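Local atomic coordinates of arginyl-trna synthetase (Thermus thermophilus, PDB entry 1IQ0), a protein that probably catalyses the ATP-dependent attachment of L-arginine to tRNA(Arg), releasing AMP and diphosphate, as a monomeric class I aminoacyl-tRNA synthetase. Residues V275-P280 / E286-V291; K304-Q309 / Q361-A366; W311-L316 / P374-K379. All coordinates share one frame; numbering follows the deposited sequence.

The three contacts form one chain of packing in the catalytic region, passing from a small hairpin to a helix pair and on to the end of helix 301-312 and the short helix 374-377. Interaction 1 is partly buried and relies on backbone hydrogen bonds between, and just beyond, strands 274-277 and 289-291. Interaction 2 is the buried one, an apolar crossing of helices 301-312 and 361-370. It touches interaction 1 where Phe290 meets Leu363 and where Met276 meets Ile306. Interaction 3 shares helix 301-312 with interaction 2, lies about 9 Å from it between centres, and is partly buried. There a methionine packs beside a leucine, and one exposed residue, Lys379, takes part.

Interaction 1. Residues V275-P280 / E286-V291; sequences VMDASP and EDPFFV
Asp277 OD2 takes two bonds from Ser279, one from the backbone N at 3.0 Å and one from OG at 2.7 Å, both from the same face of the carboxylate; the first closes an Asx turn. Asp277 OD2 also lies 3.5 Å from Pro288 CG, so the turn packs against the proline that precedes strand 289-291. With CG anti to the backbone N (chi1 179°), the carboxylate stacks, offset toward the rim, on one face of the Phe289 ring, the two planes only 8° apart and Asp277 CG 4.2 Å from Phe289 CZ. Val275 comes to this ring from its edge, Val275 CG1 in plane and 3.6 Å from Phe289 CD2. These contacts dress one face of an antiparallel beta hairpin, whose strand 274-277 is the middle one of a three-stranded sheet. Met276 and Phe290 are its hydrogen-bonded pair: Met276 N reaches Phe290 O at 2.8 Å, and Phe290 N returns the bond to Met276 O. Beyond the strand, Ala278 N bonds Pro288 O at 2.7 Å. Ala278 CB sits at the edge of the Phe290 ring, 3.7 Å from Phe290 CE2; that ring lies on the sheet face that also carries Met276, and both Ala278 and Phe290 pack on helix 361-370.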
ATOM      1  N   VAL A 275      -4.338  32.977 -12.128  1.00 29.92           N
ATOM      2  CA  VAL A 275      -5.288  31.955 -11.736  1.00 30.48           C
ATOM      3  C   VAL A 275      -5.581  30.949 -12.840  1.00 26.88           C
ATOM      4  O   VAL A 275      -5.411  31.233 -14.028  1.00 25.12           O
ATOM      5  CB  VAL A 275      -6.606  32.618 -11.276  1.00 51.80           C
ATOM      6  CG1 VAL A 275      -7.220  33.399 -12.423  1.00 53.09           C
ATOM      7  CG2 VAL A 275      -7.567  31.573 -10.767  1.00 60.30           C
ATOM      8  N   MET A 276      -6.016  29.765 -12.424  1.00 29.13           N
ATOM      9  CA  MET A 276      -6.368  28.688 -13.340  1.00 31.09           C
ATOM     10  C   MET A 276      -7.868  28.425 -13.202  1.00 32.50           C
ATOM     11  O   MET A 276      -8.351  28.109 -12.111  1.00 32.48           O
ATOM     12  CB  MET A 276      -5.606  27.407 -12.986  1.00 29.38           C
ATOM     13  CG  MET A 276      -5.870  26.255 -13.945  1.00 30.89           C
ATOM     14  SD  MET A 276      -5.179  24.688 -13.387  1.00 34.82           S
ATOM     15  CE  MET A 276      -3.444  24.977 -13.660  1.00 43.89           C
ATOM     16  N   ASP A 277      -8.601  28.564 -14.300  1.00 29.73           N
ATOM     17  CA  ASP A 277     -10.043  28.318 -14.287  1.00 27.73           C
ATOM     18  C   ASP A 277     -10.266  26.840 -14.571  1.00 29.15           C
ATOM     19  O   ASP A 277     -10.115  26.387 -15.708  1.00 26.28           O
ATOM     20  CB  ASP A 277     -10.735  29.174 -15.356  1.00 30.32           C
ATOM     21  CG  ASP A 277     -12.244  28.941 -15.419  1.00 31.20           C
ATOM     22  OD1 ASP A 277     -12.876  29.442 -16.371  1.00 31.69           O
ATOM     23  OD2 ASP A 277     -12.793  28.264 -14.524  1.00 31.91           O
ATOM     24  N   ALA A 278     -10.620  26.090 -13.535  1.00 29.88           N
ATOM     25  CA  ALA A 278     -10.847  24.654 -13.666  1.00 30.15           C
ATOM     26  C   ALA A 278     -12.271  24.272 -14.086  1.00 31.44           C
ATOM     27  O   ALA A 278     -12.562  23.088 -14.261  1.00 33.44           O
ATOM     28  CB  ALA A 278     -10.503  23.958 -12.344  1.00 18.22           C
ATOM     29  N   SER A 279     -13.153  25.255 -14.256  1.00 35.59           N
ATOM     30  CA  SER A 279     -14.539  24.949 -14.622  1.00 37.38           C
ATOM     31  C   SER A 279     -14.736  24.188 -15.935  1.00 37.94           C
ATOM     32  O   SER A 279     -15.622  23.341 -16.034  1.00 41.66           O
ATOM     33  CB  SER A 279     -15.392  26.228 -14.636  1.00 31.95           C
ATOM     34  OG  SER A 279     -15.008  27.117 -15.671  1.00 36.08           O
ATOM     35  N   PRO A 280     -13.914  24.467 -16.959  1.00 40.17           N
ATOM     36  CA  PRO A 280     -14.084  23.750 -18.227  1.00 41.27           C
ATOM     37  C   PRO A 280     -13.757  22.257 -18.191  1.00 43.92           C
ATOM     38  O   PRO A 280     -14.040  21.534 -19.146  1.00 47.94           O
ATOM     39  CB  PRO A 280     -13.178  24.523 -19.186  1.00 34.51           C
ATOM     40  CG  PRO A 280     -12.109  25.043 -18.293  1.00 34.20           C
ATOM     41  CD  PRO A 280     -12.871  25.500 -17.077  1.00 34.59           C
ATOM     42  N   GLU A 286     -18.357  26.297  -6.887  1.00122.55           N
ATOM     43  CA  GLU A 286     -18.725  27.655  -6.487  1.00125.40           C
ATOM     44  C   GLU A 286     -17.707  28.619  -7.090  1.00125.14           C
ATOM     45  O   GLU A 286     -18.068  29.587  -7.762  1.00124.88           O
ATOM     46  CB  GLU A 286     -18.723  27.777  -4.960  1.00128.90           C
ATOM     47  CG  GLU A 286     -19.579  28.918  -4.415  1.00133.67           C
ATOM     48  CD  GLU A 286     -19.190  30.272  -4.977  1.00136.31           C
ATOM     49  OE1 GLU A 286     -18.025  30.685  -4.792  1.00138.11           O
ATOM     50  OE2 GLU A 286     -20.051  30.928  -5.601  1.00137.73           O
ATOM     51  N   ASP A 287     -16.431  28.340  -6.841  1.00100.53           N
ATOM     52  CA  ASP A 287     -15.338  29.146  -7.368  1.00 97.83           C
ATOM     53  C   ASP A 287     -14.339  28.165  -7.977  1.00 94.18           C
ATOM     54  O   ASP A 287     -13.612  27.479  -7.259  1.00 92.69           O
ATOM     55  CB  ASP A 287     -14.676  29.952  -6.249  1.00121.58           C
ATOM     56  CG  ASP A 287     -13.788  31.061  -6.779  1.00123.24           C
ATOM     57  OD1 ASP A 287     -12.825  30.757  -7.514  1.00120.59           O
ATOM     58  OD2 ASP A 287     -14.057  32.239  -6.465  1.00125.05           O
ATOM     59  N   PRO A 288     -14.306  28.077  -9.318  1.00 73.27           N
ATOM     60  CA  PRO A 288     -13.412  27.180 -10.059  1.00 69.80           C
ATOM     61  C   PRO A 288     -12.023  27.757 -10.296  1.00 66.13           C
ATOM     62  O   PRO A 288     -11.290  27.288 -11.166  1.00 66.74           O
ATOM     63  CB  PRO A 288     -14.163  26.979 -11.365  1.00 62.11           C
ATOM     64  CG  PRO A 288     -14.687  28.364 -11.616  1.00 62.94           C
ATOM     65  CD  PRO A 288     -15.205  28.791 -10.245  1.00 62.82           C
ATOM     66  N   PHE A 289     -11.660  28.770  -9.519  1.00 72.58           N
ATOM     67  CA  PHE A 289     -10.365  29.407  -9.681  1.00 67.53           C
ATOM     68  C   PHE A 289      -9.308  29.014  -8.656  1.00 65.30           C
ATOM     69  O   PHE A 289      -9.412  29.351  -7.477  1.00 67.22           O
ATOM     70  CB  PHE A 289     -10.534  30.927  -9.679  1.00 55.35           C
ATOM     71  CG  PHE A 289     -11.264  31.455 -10.881  1.00 58.70           C
ATOM     72  CD1 PHE A 289     -12.597  31.133 -11.098  1.00 61.41           C
ATOM     73  CD2 PHE A 289     -10.614  32.266 -11.803  1.00 60.81           C
ATOM     74  CE1 PHE A 289     -13.271  31.611 -12.221  1.00 63.66           C
ATOM     75  CE2 PHE A 289     -11.277  32.748 -12.928  1.00 62.60           C
ATOM     76  CZ  PHE A 289     -12.607  32.422 -13.137  1.00 62.63           C
ATOM     77  N   PHE A 290      -8.298  28.283  -9.119  1.00 45.91           N
ATOM     78  CA  PHE A 290      -7.178  27.876  -8.277  1.00 40.94           C
ATOM     79  C   PHE A 290      -6.122  28.959  -8.501  1.00 38.59           C
ATOM     80  O   PHE A 290      -5.811  29.300  -9.647  1.00 39.68           O
ATOM     81  CB  PHE A 290      -6.598  26.531  -8.734  1.00 39.79           C
ATOM     82  CG  PHE A 290      -7.434  25.337  -8.365  1.00 44.45           C
ATOM     83  CD1 PHE A 290      -7.480  24.880  -7.048  1.00 43.20           C
ATOM     84  CD2 PHE A 290      -8.161  24.653  -9.338  1.00 42.73           C
ATOM     85  CE1 PHE A 290      -8.236  23.756  -6.705  1.00 43.74           C
ATOM     86  CE2 PHE A 290      -8.918  23.531  -9.008  1.00 44.99           C
ATOM     87  CZ  PHE A 290      -8.955  23.080  -7.687  1.00 42.78           C
ATOM     88  N   VAL A 291      -5.579  29.513  -7.425  1.00 33.55           N
ATOM     89  CA  VAL A 291      -4.561  30.542  -7.574  1.00 31.02           C
ATOM     90  C   VAL A 291      -3.197  29.883  -7.743  1.00 29.56           C
ATOM     91  O   VAL A 291      -2.835  29.005  -6.967  1.00 28.26           O
ATOM     92  CB  VAL A 291      -4.515  31.475  -6.348  1.00 32.08           C
ATOM     93  CG1 VAL A 291      -3.440  32.539  -6.544  1.00 28.06           C
ATOM     94  CG2 VAL A 291      -5.876  32.122  -6.139  1.00 33.24           C
TER

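Interaction 2. Residues K304-Q309 / Q361-A366; sequences KDIAFQ and QALVRA
Gln309 turns its flat carboxamide past Val364 and meets it through the aliphatic part of the chain instead, Gln309 CG lying 4.2 Å from Val364 CB with the two side chains at about a right angle. A second flat group, the guanidinium of Arg365, belongs to a side chain that sets out away from helix 301-312 and takes no part in the contact; Gln361 OE1 lies over the centre of one face of the Arg365 guanidinium, 3.5 Å above the plane, although both of these side chains are poorly ordered. Chi1 of -178° sends Gln309 CG out toward Val364, and the bend at chi2 (68°) turns the amide off that line. The amide end is held elsewhere, NE2 being hydrogen-bonded to Thr349 OG1 of strand 348-354, so the same residue ties its helix to the sheet and offers methylene surface to the neighbouring helix.

Helix 361-370 is the main helix in the crossover connection between the parallel strands 348-354 and 380-390 of the Rossmann-type catalytic core of class I synthetases. The short helical segments approach to 9.7 Å and cross at -53°, close to the value expected where ridges of residues four apart pack into each other's grooves.

At the other end of the contact Ile306 and Leu363 lie across each other at a slant. Ile306 CD1 touches Leu363 CD1 at 3.8 Å, and Ile306 CG1 stands 4.1 Å from Leu363 CG. Asp305 joins in through its methylene, Asp305 CB lying 4.3 Å from Leu363 CD2. Both aliphatic residues, Ile306 and Leu363, are buried, and Leu256 of helix 248-256 adds a further neighbour to Ile306.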
ATOM      1  N   LYS A 304       3.129  24.604  -7.191  1.00 22.59           N
ATOM      2  CA  LYS A 304       4.266  23.716  -6.969  1.00 23.23           C
ATOM      3  C   LYS A 304       3.870  22.243  -7.077  1.00 24.28           C
ATOM      4  O   LYS A 304       4.653  21.432  -7.577  1.00 23.80           O
ATOM      5  CB  LYS A 304       4.922  23.997  -5.608  1.00 24.25           C
ATOM      6  CG  LYS A 304       5.571  25.382  -5.522  1.00 28.36           C
ATOM      7  CD  LYS A 304       6.552  25.503  -4.354  1.00 31.06           C
ATOM      8  CE  LYS A 304       7.719  24.526  -4.491  1.00 35.61           C
ATOM      9  NZ  LYS A 304       8.483  24.666  -5.782  1.00 34.88           N
ATOM     10  N   ASP A 305       2.667  21.891  -6.614  1.00 20.26           N
ATOM     11  CA  ASP A 305       2.215  20.500  -6.713  1.00 18.07           C
ATOM     12  C   ASP A 305       2.041  20.142  -8.185  1.00 15.61           C
ATOM     13  O   ASP A 305       2.378  19.037  -8.611  1.00 16.37           O
ATOM     14  CB  ASP A 305       0.887  20.283  -5.976  1.00 25.15           C
ATOM     15  CG  ASP A 305       1.041  20.325  -4.460  1.00 30.40           C
ATOM     16  OD1 ASP A 305       2.149  20.028  -3.964  1.00 31.17           O
ATOM     17  OD2 ASP A 305       0.053  20.641  -3.765  1.00 33.29           O
ATOM     18  N   ILE A 306       1.514  21.084  -8.962  1.00 18.59           N
ATOM     19  CA  ILE A 306       1.325  20.856 -10.390  1.00 17.97           C
ATOM     20  C   ILE A 306       2.668  20.634 -11.095  1.00 16.53           C
ATOM     21  O   ILE A 306       2.814  19.693 -11.874  1.00 17.94           O
ATOM     22  CB  ILE A 306       0.583  22.045 -11.049  1.00 16.79           C
ATOM     23  CG1 ILE A 306      -0.862  22.080 -10.550  1.00 16.14           C
ATOM     24  CG2 ILE A 306       0.596  21.903 -12.578  1.00 18.36           C
ATOM     25  CD1 ILE A 306      -1.601  23.367 -10.907  1.00 17.36           C
ATOM     26  N   ALA A 307       3.642  21.494 -10.809  1.00 19.83           N
ATOM     27  CA  ALA A 307       4.973  21.393 -11.408  1.00 16.76           C
ATOM     28  C   ALA A 307       5.576  20.003 -11.190  1.00 17.90           C
ATOM     29  O   ALA A 307       6.031  19.355 -12.132  1.00 20.23           O
ATOM     30  CB  ALA A 307       5.905  22.457 -10.807  1.00 16.29           C
ATOM     31  N   PHE A 308       5.570  19.563  -9.935  1.00 15.03           N
ATOM     32  CA  PHE A 308       6.110  18.267  -9.546  1.00 15.40           C
ATOM     33  C   PHE A 308       5.350  17.126 -10.236  1.00 15.42           C
ATOM     34  O   PHE A 308       5.955  16.172 -10.717  1.00 17.57           O
ATOM     35  CB  PHE A 308       6.038  18.132  -8.017  1.00 19.44           C
ATOM     36  CG  PHE A 308       6.820  16.968  -7.459  1.00 18.60           C
ATOM     37  CD1 PHE A 308       8.009  16.557  -8.050  1.00 19.13           C
ATOM     38  CD2 PHE A 308       6.396  16.328  -6.293  1.00 17.83           C
ATOM     39  CE1 PHE A 308       8.767  15.524  -7.485  1.00 18.38           C
ATOM     40  CE2 PHE A 308       7.146  15.300  -5.723  1.00 18.00           C
ATOM     41  CZ  PHE A 308       8.332  14.899  -6.319  1.00 15.04           C
ATOM     42  N   GLN A 309       4.025  17.224 -10.279  1.00 20.64           N
ATOM     43  CA  GLN A 309       3.209  16.208 -10.943  1.00 20.03           C
ATOM     44  C   GLN A 309       3.609  16.123 -12.419  1.00 21.13           C
ATOM     45  O   GLN A 309       3.685  15.037 -12.983  1.00 20.38           O
ATOM     46  CB  GLN A 309       1.725  16.571 -10.854  1.00 21.09           C
ATOM     47  CG  GLN A 309       0.776  15.556 -11.485  1.00 17.51           C
ATOM     48  CD  GLN A 309       0.740  14.237 -10.724  1.00 21.85           C
ATOM     49  OE1 GLN A 309       0.779  14.221  -9.494  1.00 23.76           O
ATOM     50  NE2 GLN A 309       0.648  13.129 -11.454  1.00 19.59           N
ATOM     51  N   GLN A 361      -7.584  16.500  -5.442  1.00 73.21           N
ATOM     52  CA  GLN A 361      -7.140  15.849  -6.673  1.00 71.03           C
ATOM     53  C   GLN A 361      -7.598  16.665  -7.871  1.00 66.58           C
ATOM     54  O   GLN A 361      -6.990  16.618  -8.944  1.00 66.54           O
ATOM     55  CB  GLN A 361      -7.715  14.434  -6.775  1.00116.05           C
ATOM     56  CG  GLN A 361      -7.161  13.456  -5.756  1.00121.07           C
ATOM     57  CD  GLN A 361      -7.716  12.055  -5.933  1.00124.48           C
ATOM     58  OE1 GLN A 361      -7.600  11.461  -7.006  1.00125.64           O
ATOM     59  NE2 GLN A 361      -8.320  11.517  -4.879  1.00124.93           N
ATOM     60  N   ALA A 362      -8.680  17.411  -7.678  1.00 50.10           N
ATOM     61  CA  ALA A 362      -9.238  18.251  -8.726  1.00 46.14           C
ATOM     62  C   ALA A 362      -8.172  19.182  -9.308  1.00 42.40           C
ATOM     63  O   ALA A 362      -8.177  19.467 -10.508  1.00 41.12           O
ATOM     64  CB  ALA A 362     -10.401  19.070  -8.168  1.00 41.02           C
ATOM     65  N   LEU A 363      -7.269  19.651  -8.447  1.00 38.49           N
ATOM     66  CA  LEU A 363      -6.190  20.555  -8.851  1.00 34.42           C
ATOM     67  C   LEU A 363      -5.298  19.996  -9.958  1.00 30.87           C
ATOM     68  O   LEU A 363      -5.263  20.539 -11.061  1.00 29.20           O
ATOM     69  CB  LEU A 363      -5.309  20.917  -7.646  1.00 39.98           C
ATOM     70  CG  LEU A 363      -4.017  21.701  -7.942  1.00 40.21           C
ATOM     71  CD1 LEU A 363      -4.328  23.150  -8.311  1.00 33.38           C
ATOM     72  CD2 LEU A 363      -3.118  21.653  -6.723  1.00 39.46           C
ATOM     73  N   VAL A 364      -4.569  18.921  -9.669  1.00 27.69           N
ATOM     74  CA  VAL A 364      -3.676  18.355 -10.677  1.00 27.27           C
ATOM     75  C   VAL A 364      -4.461  17.772 -11.834  1.00 28.08           C
ATOM     76  O   VAL A 364      -4.025  17.834 -12.988  1.00 30.75           O
ATOM     77  CB  VAL A 364      -2.749  17.260 -10.086  1.00 39.88           C
ATOM     78  CG1 VAL A 364      -2.049  17.788  -8.850  1.00 37.95           C
ATOM     79  CG2 VAL A 364      -3.541  16.014  -9.778  1.00 37.33           C
ATOM     80  N   ARG A 365      -5.625  17.213 -11.522  1.00 33.28           N
ATOM     81  CA  ARG A 365      -6.489  16.630 -12.541  1.00 35.25           C
ATOM     82  C   ARG A 365      -6.784  17.690 -13.594  1.00 34.24           C
ATOM     83  O   ARG A 365      -6.534  17.489 -14.784  1.00 33.42           O
ATOM     84  CB  ARG A 365      -7.807  16.156 -11.919  1.00 67.63           C
ATOM     85  CG  ARG A 365      -7.986  14.645 -11.870  1.00 77.76           C
ATOM     86  CD  ARG A 365      -6.992  13.978 -10.930  1.00 81.21           C
ATOM     87  NE  ARG A 365      -7.123  12.521 -10.936  1.00 86.13           N
ATOM     88  CZ  ARG A 365      -8.207  11.859 -10.538  1.00 87.29           C
ATOM     89  NH1 ARG A 365      -9.269  12.519 -10.095  1.00 86.42           N
ATOM     90  NH2 ARG A 365      -8.230  10.533 -10.586  1.00 84.10           N
ATOM     91  N   ALA A 366      -7.309  18.824 -13.137  1.00 30.28           N
ATOM     92  CA  ALA A 366      -7.655  19.928 -14.024  1.00 28.42           C
ATOM     93  C   ALA A 366      -6.423  20.486 -14.716  1.00 28.72           C
ATOM     94  O   ALA A 366      -6.478  20.836 -15.897  1.00 30.26           O
ATOM     95  CB  ALA A 366      -8.350  21.034 -13.232  1.00 42.03           C
TER

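Interaction 3. Residues W311-L316 / P374-K379; sequences WKMGIL and PALAEK
Met313 and Leu376 run antiparallel, flank to flank, so that each side chain lies along the other. The methionine starts with Met313 CB 4.1 Å from Leu376 CD1, passes the leucine with Met313 SD 3.9 Å from Leu376 CB, and finishes with CE beside the backbone of the partner segment. Its chain is extended through chi2 (175°) and turns at chi3 (136°), which carries Met313 CE to 3.5 Å from Leu376 O. From there Met313 CE also faces Leu376 CD2 at 3.9 Å and Lys379 CB at 4.1 Å. Lys379 contributes only this root of its side chain and its carbonyl; the chain bends at chi2 and its end leads elsewhere. Ile315 adds a looser touch, Ile315 CD1 lying 4.5 Å from Leu376 CD1, so that Leu376 meets both residues.

The methionine stands where helix 301-312 stops. Met313 is the first residue to leave helical geometry, and Gly314, with positive phi (77°), is the C-prime residue of a Schellman motif in which Ile315 N turns back to Phe310 O. Opposite, the short, weakly bonded helix 374-377 leads into strand 380-390, and Lys379 N bonds Leu376 O across that turn. Leu368 of helix 361-370 touches Met313, Ile315 and Ala377, lining both sides of the joint.

Between the two segments the contact is therefore mainly apolar side chain against side chain, with Met313 CE alone lying near the carbonyl oxygens of Leu376 and Lys379; Met313 SD has a hydrogen-bond partner just outside the segments. Such packing depends on shape more than on direction, although the slightly polar methyl group next to sulfur is probably well suited to lie close to Leu376 O.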
ATOM      1  N   TRP A 311       6.504  16.714 -13.766  1.00 21.78           N
ATOM      2  CA  TRP A 311       7.788  16.038 -13.890  1.00 19.30           C
ATOM      3  C   TRP A 311       7.599  14.534 -13.733  1.00 21.78           C
ATOM      4  O   TRP A 311       8.171  13.751 -14.480  1.00 24.27           O
ATOM      5  CB  TRP A 311       8.768  16.537 -12.827  1.00 12.87           C
ATOM      6  CG  TRP A 311      10.028  15.711 -12.762  1.00 15.25           C
ATOM      7  CD1 TRP A 311      11.121  15.799 -13.584  1.00 15.64           C
ATOM      8  CD2 TRP A 311      10.292  14.623 -11.862  1.00 17.14           C
ATOM      9  NE1 TRP A 311      12.048  14.828 -13.250  1.00 16.89           N
ATOM     10  CE2 TRP A 311      11.561  14.096 -12.199  1.00 13.70           C
ATOM     11  CE3 TRP A 311       9.575  14.042 -10.808  1.00 17.67           C
ATOM     12  CZ2 TRP A 311      12.128  13.014 -11.518  1.00 16.13           C
ATOM     13  CZ3 TRP A 311      10.138  12.965 -10.128  1.00 13.09           C
ATOM     14  CH2 TRP A 311      11.400  12.463 -10.486  1.00 16.20           C
ATOM     15  N   LYS A 312       6.793  14.138 -12.754  1.00 18.32           N
ATOM     16  CA  LYS A 312       6.533  12.721 -12.502  1.00 17.62           C
ATOM     17  C   LYS A 312       6.024  12.010 -13.748  1.00 19.87           C
ATOM     18  O   LYS A 312       6.391  10.862 -14.006  1.00 21.42           O
ATOM     19  CB  LYS A 312       5.498  12.554 -11.384  1.00 15.08           C
ATOM     20  CG  LYS A 312       5.989  12.913  -9.983  1.00 14.80           C
ATOM     21  CD  LYS A 312       4.910  12.601  -8.946  1.00 14.10           C
ATOM     22  CE  LYS A 312       5.404  12.800  -7.515  1.00 14.77           C
ATOM     23  NZ  LYS A 312       4.277  12.560  -6.556  1.00 15.47           N
ATOM     24  N   MET A 313       5.181  12.694 -14.521  1.00 20.70           N
ATOM     25  CA  MET A 313       4.621  12.100 -15.728  1.00 19.67           C
ATOM     26  C   MET A 313       5.386  12.435 -17.012  1.00 21.68           C
ATOM     27  O   MET A 313       4.892  12.197 -18.109  1.00 22.56           O
ATOM     28  CB  MET A 313       3.134  12.478 -15.855  1.00 16.81           C
ATOM     29  CG  MET A 313       2.277  11.892 -14.711  1.00 14.64           C
ATOM     30  SD  MET A 313       0.543  12.393 -14.696  1.00 22.15           S
ATOM     31  CE  MET A 313      -0.294  10.774 -14.350  1.00 17.54           C
ATOM     32  N   GLY A 314       6.588  12.987 -16.869  1.00 21.44           N
ATOM     33  CA  GLY A 314       7.408  13.291 -18.033  1.00 20.48           C
ATOM     34  C   GLY A 314       7.062  14.519 -18.846  1.00 20.65           C
ATOM     35  O   GLY A 314       7.639  14.750 -19.909  1.00 20.92           O
ATOM     36  N   ILE A 315       6.123  15.314 -18.358  1.00 22.01           N
ATOM     37  CA  ILE A 315       5.723  16.521 -19.055  1.00 23.17           C
ATOM     38  C   ILE A 315       6.831  17.561 -18.940  1.00 25.30           C
ATOM     39  O   ILE A 315       7.065  18.336 -19.869  1.00 25.52           O
ATOM     40  CB  ILE A 315       4.413  17.062 -18.465  1.00 22.10           C
ATOM     41  CG1 ILE A 315       3.310  16.014 -18.657  1.00 18.95           C
ATOM     42  CG2 ILE A 315       4.053  18.388 -19.101  1.00 22.91           C
ATOM     43  CD1 ILE A 315       1.985  16.369 -17.980  1.00 17.78           C
ATOM     44  N   LEU A 316       7.523  17.564 -17.803  1.00 21.97           N
ATOM     45  CA  LEU A 316       8.620  18.504 -17.571  1.00 19.57           C
ATOM     46  C   LEU A 316       9.903  17.773 -17.190  1.00 21.21           C
ATOM     47  O   LEU A 316       9.856  16.664 -16.667  1.00 20.71           O
ATOM     48  CB  LEU A 316       8.261  19.486 -16.454  1.00 16.92           C
ATOM     49  CG  LEU A 316       7.162  20.519 -16.712  1.00 20.07           C
ATOM     50  CD1 LEU A 316       7.003  21.396 -15.472  1.00 19.69           C
ATOM     51  CD2 LEU A 316       7.520  21.375 -17.936  1.00 17.63           C
ATOM     52  N   PRO A 374      -5.566  15.047 -20.943  1.00 37.88           N
ATOM     53  CA  PRO A 374      -6.792  14.512 -20.348  1.00 36.03           C
ATOM     54  C   PRO A 374      -6.676  13.056 -19.907  1.00 33.77           C
ATOM     55  O   PRO A 374      -7.255  12.659 -18.901  1.00 35.50           O
ATOM     56  CB  PRO A 374      -7.822  14.708 -21.459  1.00 39.81           C
ATOM     57  CG  PRO A 374      -6.997  14.541 -22.701  1.00 40.28           C
ATOM     58  CD  PRO A 374      -5.770  15.357 -22.370  1.00 39.88           C
ATOM     59  N   ALA A 375      -5.924  12.258 -20.652  1.00 28.39           N
ATOM     60  CA  ALA A 375      -5.766  10.854 -20.291  1.00 29.32           C
ATOM     61  C   ALA A 375      -5.005  10.711 -18.971  1.00 29.70           C
ATOM     62  O   ALA A 375      -5.436   9.987 -18.074  1.00 30.62           O
ATOM     63  CB  ALA A 375      -5.043  10.098 -21.410  1.00 29.45           C
ATOM     64  N   LEU A 376      -3.876  11.406 -18.846  1.00 33.11           N
ATOM     65  CA  LEU A 376      -3.079  11.330 -17.622  1.00 28.80           C
ATOM     66  C   LEU A 376      -3.820  11.903 -16.418  1.00 27.95           C
ATOM     67  O   LEU A 376      -3.564  11.510 -15.284  1.00 27.63           O
ATOM     68  CB  LEU A 376      -1.750  12.062 -17.808  1.00 23.14           C
ATOM     69  CG  LEU A 376      -0.751  11.374 -18.746  1.00 23.06           C
ATOM     70  CD1 LEU A 376       0.458  12.265 -18.960  1.00 21.97           C
ATOM     71  CD2 LEU A 376      -0.330  10.043 -18.148  1.00 23.82           C
ATOM     72  N   ALA A 377      -4.750  12.820 -16.669  1.00 21.75           N
ATOM     73  CA  ALA A 377      -5.520  13.434 -15.593  1.00 24.54           C
ATOM     74  C   ALA A 377      -6.290  12.390 -14.789  1.00 29.37           C
ATOM     75  O   ALA A 377      -6.545  12.571 -13.600  1.00 33.89           O
ATOM     76  CB  ALA A 377      -6.488  14.460 -16.168  1.00 23.52           C
ATOM     77  N   GLU A 378      -6.660  11.294 -15.440  1.00 33.49           N
ATOM     78  CA  GLU A 378      -7.411  10.236 -14.774  1.00 36.33           C
ATOM     79  C   GLU A 378      -6.475   9.230 -14.103  1.00 36.32           C
ATOM     80  O   GLU A 378      -6.929   8.284 -13.461  1.00 33.00           O
ATOM     81  CB  GLU A 378      -8.288   9.502 -15.790  1.00 51.83           C
ATOM     82  CG  GLU A 378      -9.193  10.410 -16.604  1.00 56.18           C
ATOM     83  CD  GLU A 378     -10.222  11.113 -15.750  1.00 59.93           C
ATOM     84  OE1 GLU A 378     -11.032  10.416 -15.103  1.00 64.76           O
ATOM     85  OE2 GLU A 378     -10.223  12.361 -15.724  1.00 60.19           O
ATOM     86  N   LYS A 379      -5.171   9.441 -14.246  1.00 31.16           N
ATOM     87  CA  LYS A 379      -4.206   8.515 -13.672  1.00 29.07           C
ATOM     88  C   LYS A 379      -3.414   9.067 -12.497  1.00 26.69           C
ATOM     89  O   LYS A 379      -2.414   8.480 -12.089  1.00 28.47           O
ATOM     90  CB  LYS A 379      -3.254   8.022 -14.765  1.00 43.31           C
ATOM     91  CG  LYS A 379      -3.955   7.248 -15.877  1.00 43.94           C
ATOM     92  CD  LYS A 379      -4.716   6.053 -15.317  1.00 50.27           C
ATOM     93  CE  LYS A 379      -5.427   5.267 -16.409  1.00 54.86           C
ATOM     94  NZ  LYS A 379      -6.183   4.110 -15.842  1.00 53.08           N
TER